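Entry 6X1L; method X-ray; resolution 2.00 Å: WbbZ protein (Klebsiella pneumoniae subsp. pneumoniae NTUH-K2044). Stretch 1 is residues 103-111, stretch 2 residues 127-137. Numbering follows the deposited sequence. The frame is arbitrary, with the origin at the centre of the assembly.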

# COMPACT_ATOMS: atom_id res chain seq x y z
N PRO A 103 -22.32 6.02 6.33
CA PRO A 103 -21.97 7.32 6.95
C PRO A 103 -21.08 8.21 6.10
O PRO A 103 -19.91 7.88 5.84
N SER A 104 -21.62 9.35 5.68
CA SER A 104 -20.98 10.17 4.65
C SER A 104 -21.03 11.65 5.01
O SER A 104 -21.84 12.09 5.83
N THR A 105 -20.14 12.39 4.37
CA THR A 105 -20.15 13.85 4.36
C THR A 105 -20.69 14.29 3.01
O THR A 105 -20.13 13.92 1.97
N ILE A 106 -21.77 15.07 3.02
CA ILE A 106 -22.48 15.47 1.81
C ILE A 106 -22.56 16.99 1.79
O ILE A 106 -22.88 17.61 2.81
N ARG A 107 -22.25 17.58 0.64
CA ARG A 107 -22.34 19.03 0.46
C ARG A 107 -23.03 19.31 -0.86
O ARG A 107 -22.57 18.84 -1.91
N GLY A 108 -24.12 20.07 -0.82
CA GLY A 108 -24.80 20.39 -2.05
C GLY A 108 -25.53 19.19 -2.62
O GLY A 108 -25.97 18.29 -1.90
N TYR A 109 -25.65 19.18 -3.95
CA TYR A 109 -26.45 18.18 -4.66
C TYR A 109 -27.87 18.11 -4.10
O TYR A 109 -28.43 17.03 -3.90
N SER A 110 -28.45 19.28 -3.84
CA SER A 110 -29.78 19.32 -3.25
C SER A 110 -30.84 18.75 -4.19
O SER A 110 -31.81 18.15 -3.72
N ASP A 111 -30.65 18.91 -5.50
CA ASP A 111 -31.60 18.34 -6.46
C ASP A 111 -31.63 16.81 -6.38
O ASP A 111 -32.69 16.21 -6.53
N ASN A 127 -22.54 16.52 12.06
CA ASN A 127 -23.75 17.29 12.32
C ASN A 127 -24.12 18.22 11.17
O ASN A 127 -25.29 18.58 11.02
N ILE A 128 -23.13 18.65 10.38
CA ILE A 128 -23.42 19.57 9.28
C ILE A 128 -24.19 18.85 8.18
O ILE A 128 -25.18 19.36 7.66
N THR A 129 -23.74 17.64 7.83
CA THR A 129 -24.47 16.84 6.86
C THR A 129 -25.85 16.44 7.38
O THR A 129 -26.84 16.48 6.64
N PHE A 130 -25.93 16.08 8.66
CA PHE A 130 -27.20 15.66 9.24
C PHE A 130 -28.23 16.79 9.20
O PHE A 130 -29.38 16.58 8.79
N ASP A 131 -27.83 17.99 9.61
CA ASP A 131 -28.76 19.12 9.58
C ASP A 131 -29.10 19.52 8.16
O ASP A 131 -30.22 19.98 7.90
N TYR A 132 -28.17 19.35 7.22
CA TYR A 132 -28.46 19.66 5.82
C TYR A 132 -29.52 18.72 5.26
O TYR A 132 -30.55 19.16 4.74
N ILE A 133 -29.30 17.40 5.38
CA ILE A 133 -30.24 16.44 4.82
C ILE A 133 -31.61 16.57 5.47
O ILE A 133 -32.64 16.56 4.79
N LYS A 134 -31.64 16.69 6.80
CA LYS A 134 -32.93 16.85 7.47
C LYS A 134 -33.61 18.16 7.10
O LYS A 134 -34.84 18.25 7.19
N SER A 135 -32.84 19.17 6.68
CA SER A 135 -33.47 20.41 6.22
C SER A 135 -34.16 20.22 4.88
O SER A 135 -35.07 20.99 4.56
N LEU A 136 -33.76 19.21 4.11
CA LEU A 136 -34.41 18.85 2.85
C LEU A 136 -35.65 18.00 3.08
O LEU A 136 -36.06 17.25 2.18
N ASN A 137 -36.25 18.08 4.27
CA ASN A 137 -37.46 17.38 4.67
C ASN A 137 -37.26 15.88 4.86
O ASN A 137 -38.24 15.13 4.89

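The contact is small, about 420 Å² counting both sides, and it is built by one face of a helix laid against a loop-like segment. Three residues carry most of it: Tyr132 and Thr129 on the helix, and Ile106 opposite them. All three point their CA-to-CB bonds toward the other stretch, and the spacing of Thr129, Tyr132 and Ile133 follows the helical repeat, and Leu136, just past the helix, continues the same stripe.

Thr129 sits where the backbones come closest, its CA 5.6 Å from the CA of Ile106. With chi1 in the m well, its hydroxyl meets the loop and becomes a polar hub. The backbone N of Ile106 donates to Thr129 OG1 at 3.0 Å in a nearly straight hydrogen bond, and Arg107 NH1 donates to the same OG1 at 2.8 Å, at a more bent angle. The methyl does different work: Thr129 CG2 lies 3.9 Å from Ile106 CB and 3.7 Å from Ser104 O. A short, branched side chain thus satisfies a loop amide and fills space at close range.

Tyr132, chi1 t, reaches farther along the loop. Its hydroxyl donates to a backbone carbonyl, Tyr132 OH to Gly108 O at 2.7 Å, with that oxygen near the ring plane. Ser110 also meets the ring at its edge, its CA 3.2 Å from Tyr132 OH. Gly108 has a positive phi, a conformation that by itself favours glycine.

Ile106, in the m,t rotamer, supplies the apolar filling between these polar points. Its CG2 is 4.1 Å from Tyr132 CE2, while its CD1 reaches 4.2 Å from Ile133 CD1. Ile133 starts out sideways, but its m,m rotamer brings the end of the chain nearer. Farther along, Leu136 (m,t) makes a looser contact, its CD1 4.4 Å from Ser110 CA.

Arg107 shows how a residue can begin by pointing away and still join the contact. Its m,m,t course brings the guanidinium back, where NH1 also donates to its own neighbour, Ile106 O, at 2.9 Å. Ile128 CG2 covers one face of the guanidinium, 3.8 Å from Arg107 CZ, whereas Thr129 OG1 lies at its edge; NE and NH2 are hydrogen-bonded elsewhere in the structure.

The rule to read here is economical: helix hydroxyls meet the loop's backbone amide and carbonyl at two points, and an isoleucine fills the space between.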

# COMPACT_ATOMS: atom_id res chain seq x y z
CB PRO A 103 -21.26 6.90 8.24
CG PRO A 103 -21.96 5.63 8.62
CD PRO A 103 -22.26 4.92 7.32
CB SER A 104 -21.64 9.95 3.29
OG SER A 104 -21.42 8.63 2.82
CB THR A 105 -18.76 14.42 4.61
OG1 THR A 105 -18.41 14.26 6.00
CG2 THR A 105 -18.69 15.89 4.24
CB ILE A 106 -23.89 14.85 1.75
CG1 ILE A 106 -23.80 13.32 1.79
CG2 ILE A 106 -24.63 15.31 0.51
CD1 ILE A 106 -25.15 12.65 1.89
CB ARG A 107 -20.95 19.68 0.48
CG ARG A 107 -20.17 19.47 1.78
CD ARG A 107 -20.79 20.25 2.94
NE ARG A 107 -19.97 20.15 4.15
CZ ARG A 107 -20.18 19.26 5.12
NH1 ARG A 107 -21.18 18.40 5.03
NH2 ARG A 107 -19.37 19.24 6.17
CB TYR A 109 -25.77 16.81 -4.62
CG TYR A 109 -24.50 16.72 -5.44
CD1 TYR A 109 -24.44 17.28 -6.71
CD2 TYR A 109 -23.36 16.10 -4.95
CE1 TYR A 109 -23.28 17.21 -7.47
CE2 TYR A 109 -22.20 16.02 -5.70
CZ TYR A 109 -22.17 16.57 -6.96
OH TYR A 109 -21.02 16.50 -7.72
CB SER A 110 -30.14 20.76 -2.86
OG SER A 110 -29.98 21.65 -3.95
CB ASP A 111 -31.24 18.79 -7.87
CG ASP A 111 -32.24 18.31 -8.92
OD1 ASP A 111 -33.40 18.01 -8.56
OD2 ASP A 111 -31.86 18.22 -10.11
CB ASN A 127 -23.58 18.12 13.60
CG ASN A 127 -23.96 17.35 14.84
OD1 ASN A 127 -25.00 16.70 14.89
ND2 ASN A 127 -23.10 17.41 15.85
CB ILE A 128 -22.12 20.20 8.75
CG1 ILE A 128 -21.43 21.00 9.86
CG2 ILE A 128 -22.42 21.08 7.54
CD1 ILE A 128 -20.25 21.81 9.38
CB THR A 129 -23.66 15.59 6.49
OG1 THR A 129 -22.46 16.00 5.82
CG2 THR A 129 -24.45 14.68 5.56
CB PHE A 130 -26.99 15.17 10.67
CG PHE A 130 -28.24 14.66 11.33
CD1 PHE A 130 -28.86 13.51 10.87
CD2 PHE A 130 -28.79 15.32 12.42
CE1 PHE A 130 -30.01 13.04 11.47
CE2 PHE A 130 -29.94 14.85 13.02
CZ PHE A 130 -30.55 13.71 12.55
CB ASP A 131 -28.17 20.31 10.34
CG ASP A 131 -28.05 20.05 11.82
OD1 ASP A 131 -28.70 19.11 12.31
OD2 ASP A 131 -27.30 20.79 12.50
CB TYR A 132 -27.17 19.60 5.00
CG TYR A 132 -27.39 19.58 3.50
CD1 TYR A 132 -28.24 20.49 2.89
CD2 TYR A 132 -26.73 18.66 2.70
CE1 TYR A 132 -28.44 20.47 1.53
CE2 TYR A 132 -26.92 18.64 1.34
CZ TYR A 132 -27.78 19.55 0.76
OH TYR A 132 -27.96 19.52 -0.60
CB ILE A 133 -29.69 15.00 4.95
CG1 ILE A 133 -28.36 14.86 4.23
CG2 ILE A 133 -30.71 14.00 4.41
CD1 ILE A 133 -28.44 15.17 2.74
CB LYS A 134 -32.76 16.74 8.99
CG LYS A 134 -32.39 18.04 9.69
CD LYS A 134 -32.29 17.83 11.20
CE LYS A 134 -32.06 19.14 11.93
NZ LYS A 134 -31.99 18.97 13.41
CB SER A 135 -32.43 21.53 6.13
OG SER A 135 -31.65 21.44 4.95
CB LEU A 136 -33.42 18.14 1.93
CG LEU A 136 -32.15 18.90 1.61
CD1 LEU A 136 -31.23 18.11 0.68
CD2 LEU A 136 -32.50 20.24 1.00
CB ASN A 137 -38.61 17.65 3.69
CG ASN A 137 -39.88 18.06 4.39
OD1 ASN A 137 -39.87 18.46 5.56
ND2 ASN A 137 -40.99 17.98 3.67